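PDB 1JI0: ABC transporter from Thermotoga maritima, which binds ATP and probably hydrolyses it to drive the uptake of branched-chain amino acids across the membrane. Local coordinates for residues V6-S11 and D26-R31. Residues are numbered along the deposited sequence; the frame is centred on the assembly and turned at random.
Sequences VLEVQS and DLKVPR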
loop_
_atom_site.group_PDB
_atom_site.type_symbol
_atom_site.label_atom_id
_atom_site.label_comp_id
_atom_site.label_asym_id
_atom_site.label_seq_id
_atom_site.Cartn_x
_atom_site.Cartn_y
_atom_site.Cartn_z
ATOM N N VAL A 6 6.018 -10.182 8.000
ATOM C CA VAL A 6 6.853 -9.051 7.608
ATOM C C VAL A 6 6.580 -7.796 8.419
ATOM O O VAL A 6 7.491 -7.012 8.687
ATOM C CB VAL A 6 6.703 -8.712 6.103
ATOM C CG1 VAL A 6 7.053 -9.925 5.265
ATOM C CG2 VAL A 6 5.288 -8.244 5.808
ATOM N N LEU A 7 5.331 -7.602 8.820
ATOM C CA LEU A 7 4.984 -6.430 9.604
ATOM C C LEU A 7 3.957 -6.772 10.659
ATOM O O LEU A 7 2.927 -7.387 10.361
ATOM C CB LEU A 7 4.418 -5.325 8.708
ATOM C CG LEU A 7 4.122 -4.020 9.457
ATOM C CD1 LEU A 7 5.421 -3.223 9.630
ATOM C CD2 LEU A 7 3.105 -3.207 8.676
ATOM N N GLU A 8 4.249 -6.394 11.896
ATOM C CA GLU A 8 3.316 -6.622 12.987
ATOM C C GLU A 8 3.147 -5.335 13.782
ATOM O O GLU A 8 4.125 -4.717 14.206
ATOM C CB GLU A 8 3.794 -7.734 13.922
ATOM C CG GLU A 8 2.773 -8.043 15.017
ATOM C CD GLU A 8 3.218 -9.129 15.973
ATOM O OE1 GLU A 8 4.362 -9.614 15.839
ATOM O OE2 GLU A 8 2.422 -9.496 16.865
ATOM N N VAL A 9 1.900 -4.923 13.962
ATOM C CA VAL A 9 1.590 -3.721 14.723
ATOM C C VAL A 9 0.972 -4.224 16.016
ATOM O O VAL A 9 0.051 -5.030 15.979
ATOM C CB VAL A 9 0.566 -2.819 13.964
ATOM C CG1 VAL A 9 0.174 -1.621 14.821
ATOM C CG2 VAL A 9 1.167 -2.340 12.650
ATOM N N GLN A 10 1.491 -3.779 17.159
ATOM C CA GLN A 10 0.946 -4.218 18.441
ATOM C C GLN A 10 0.386 -3.047 19.240
ATOM O O GLN A 10 1.085 -2.063 19.472
ATOM C CB GLN A 10 2.025 -4.916 19.278
ATOM C CG GLN A 10 2.804 -5.992 18.543
ATOM C CD GLN A 10 3.780 -6.719 19.449
ATOM O OE1 GLN A 10 4.432 -6.108 20.302
ATOM N NE2 GLN A 10 3.893 -8.030 19.264
ATOM N N SER A 11 -0.873 -3.169 19.655
ATOM C CA SER A 11 -1.556 -2.147 20.449
ATOM C C SER A 11 -1.114 -0.727 20.101
ATOM O O SER A 11 -0.731 0.044 20.981
ATOM C CB SER A 11 -1.314 -2.406 21.940
ATOM O OG SER A 11 -1.719 -3.721 22.299
ATOM N N ASP A 26 -4.119 -3.877 16.472
ATOM C CA ASP A 26 -3.141 -4.945 16.239
ATOM C C ASP A 26 -3.328 -5.411 14.795
ATOM O O ASP A 26 -4.458 -5.556 14.339
ATOM C CB ASP A 26 -3.394 -6.133 17.170
ATOM C CG ASP A 26 -3.333 -5.755 18.641
ATOM O OD1 ASP A 26 -2.252 -5.355 19.124
ATOM O OD2 ASP A 26 -4.382 -5.861 19.313
ATOM N N LEU A 27 -2.231 -5.639 14.083
ATOM C CA LEU A 27 -2.291 -6.102 12.697
ATOM C C LEU A 27 -1.063 -6.928 12.387
ATOM O O LEU A 27 -0.003 -6.700 12.956
ATOM C CB LEU A 27 -2.251 -4.942 11.702
ATOM C CG LEU A 27 -3.105 -3.688 11.749
ATOM C CD1 LEU A 27 -2.457 -2.655 10.820
ATOM C CD2 LEU A 27 -4.527 -3.996 11.327
ATOM N N LYS A 28 -1.203 -7.864 11.454
ATOM C CA LYS A 28 -0.081 -8.681 11.013
ATOM C C LYS A 28 -0.177 -8.791 9.505
ATOM O O LYS A 28 -1.269 -8.947 8.961
ATOM C CB LYS A 28 -0.130 -10.074 11.641
ATOM C CG LYS A 28 0.166 -10.079 13.127
ATOM C CD LYS A 28 0.325 -11.499 13.646
ATOM C CE LYS A 28 0.477 -11.515 15.154
ATOM N NZ LYS A 28 0.533 -12.915 15.664
ATOM N N VAL A 29 0.955 -8.667 8.826
ATOM C CA VAL A 29 0.984 -8.787 7.369
ATOM C C VAL A 29 1.965 -9.922 7.071
ATOM O O VAL A 29 3.178 -9.723 7.101
ATOM C CB VAL A 29 1.477 -7.477 6.705
ATOM C CG1 VAL A 29 1.350 -7.584 5.196
ATOM C CG2 VAL A 29 0.660 -6.281 7.231
ATOM N N PRO A 30 1.444 -11.138 6.808
ATOM C CA PRO A 30 2.286 -12.308 6.516
ATOM C C PRO A 30 3.025 -12.199 5.189
ATOM O O PRO A 30 2.520 -11.609 4.228
ATOM C CB PRO A 30 1.286 -13.477 6.515
ATOM C CG PRO A 30 0.132 -12.961 7.386
ATOM C CD PRO A 30 0.026 -11.529 6.916
ATOM N N ARG A 31 4.217 -12.792 5.147
ATOM C CA ARG A 31 5.055 -12.784 3.959
ATOM C C ARG A 31 4.303 -13.355 2.765
ATOM O O ARG A 31 3.645 -14.389 2.881
ATOM C CB ARG A 31 6.328 -13.608 4.211
ATOM C CG ARG A 31 7.252 -13.771 2.987
ATOM C CD ARG A 31 8.618 -14.299 3.414
ATOM N NE ARG A 31 9.219 -13.402 4.403
ATOM C CZ ARG A 31 9.788 -12.231 4.114
ATOM N NH1 ARG A 31 9.859 -11.814 2.861
ATOM N NH2 ARG A 31 10.242 -11.450 5.087
HETATM O O HOH W 1 -4.126 -5.015 21.933
HETATM O O HOH W 2 -0.570 -6.605 21.437
#
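Glu8 and Lys28 form a non-hydrogen-bonded antiparallel pair, their extended side chains running alongside each other in the same direction. CG of Glu8, anti to the backbone N (chi1 -176°), rests 3.8 Å from Lys28 CG; OE2 of Glu8 lies 3.3 Å from Lys28 CE but 4.1 Å from Lys28 NZ, too far for a salt bridge. This OE2 accepts a nearly straight bond from Gln10 NE2, above the carboxylate plane. An alanine in place of Glu8 would probably free the Gln10 amide to turn and deprive Lys28 of its nearby opposite charge. On the other face, Val9 CG2 packs beside Leu27 CD1 and Leu7 CB beside Val29 CG2; Leu7 and Leu27 also touch helix 45-52, and Val29 strand 34-38. This antiparallel β-subdomain of the ABC ATPase fold covers the helix after the P-loop. At one end a classic β-bulge sets Val6 and Leu7 opposite the single Val29. CG1 of Val6 sits over one Arg31 guanidinium face, displaced to its rim near NH2 (3.5 Å), the side chains crossing at about a right angle; Arg31 NE bonds Ser3 O. At the other, Asp26 OD1 accepts Ser11 N at 2.6 Å, while two waters link both carboxylate oxygens to Ser11 OG.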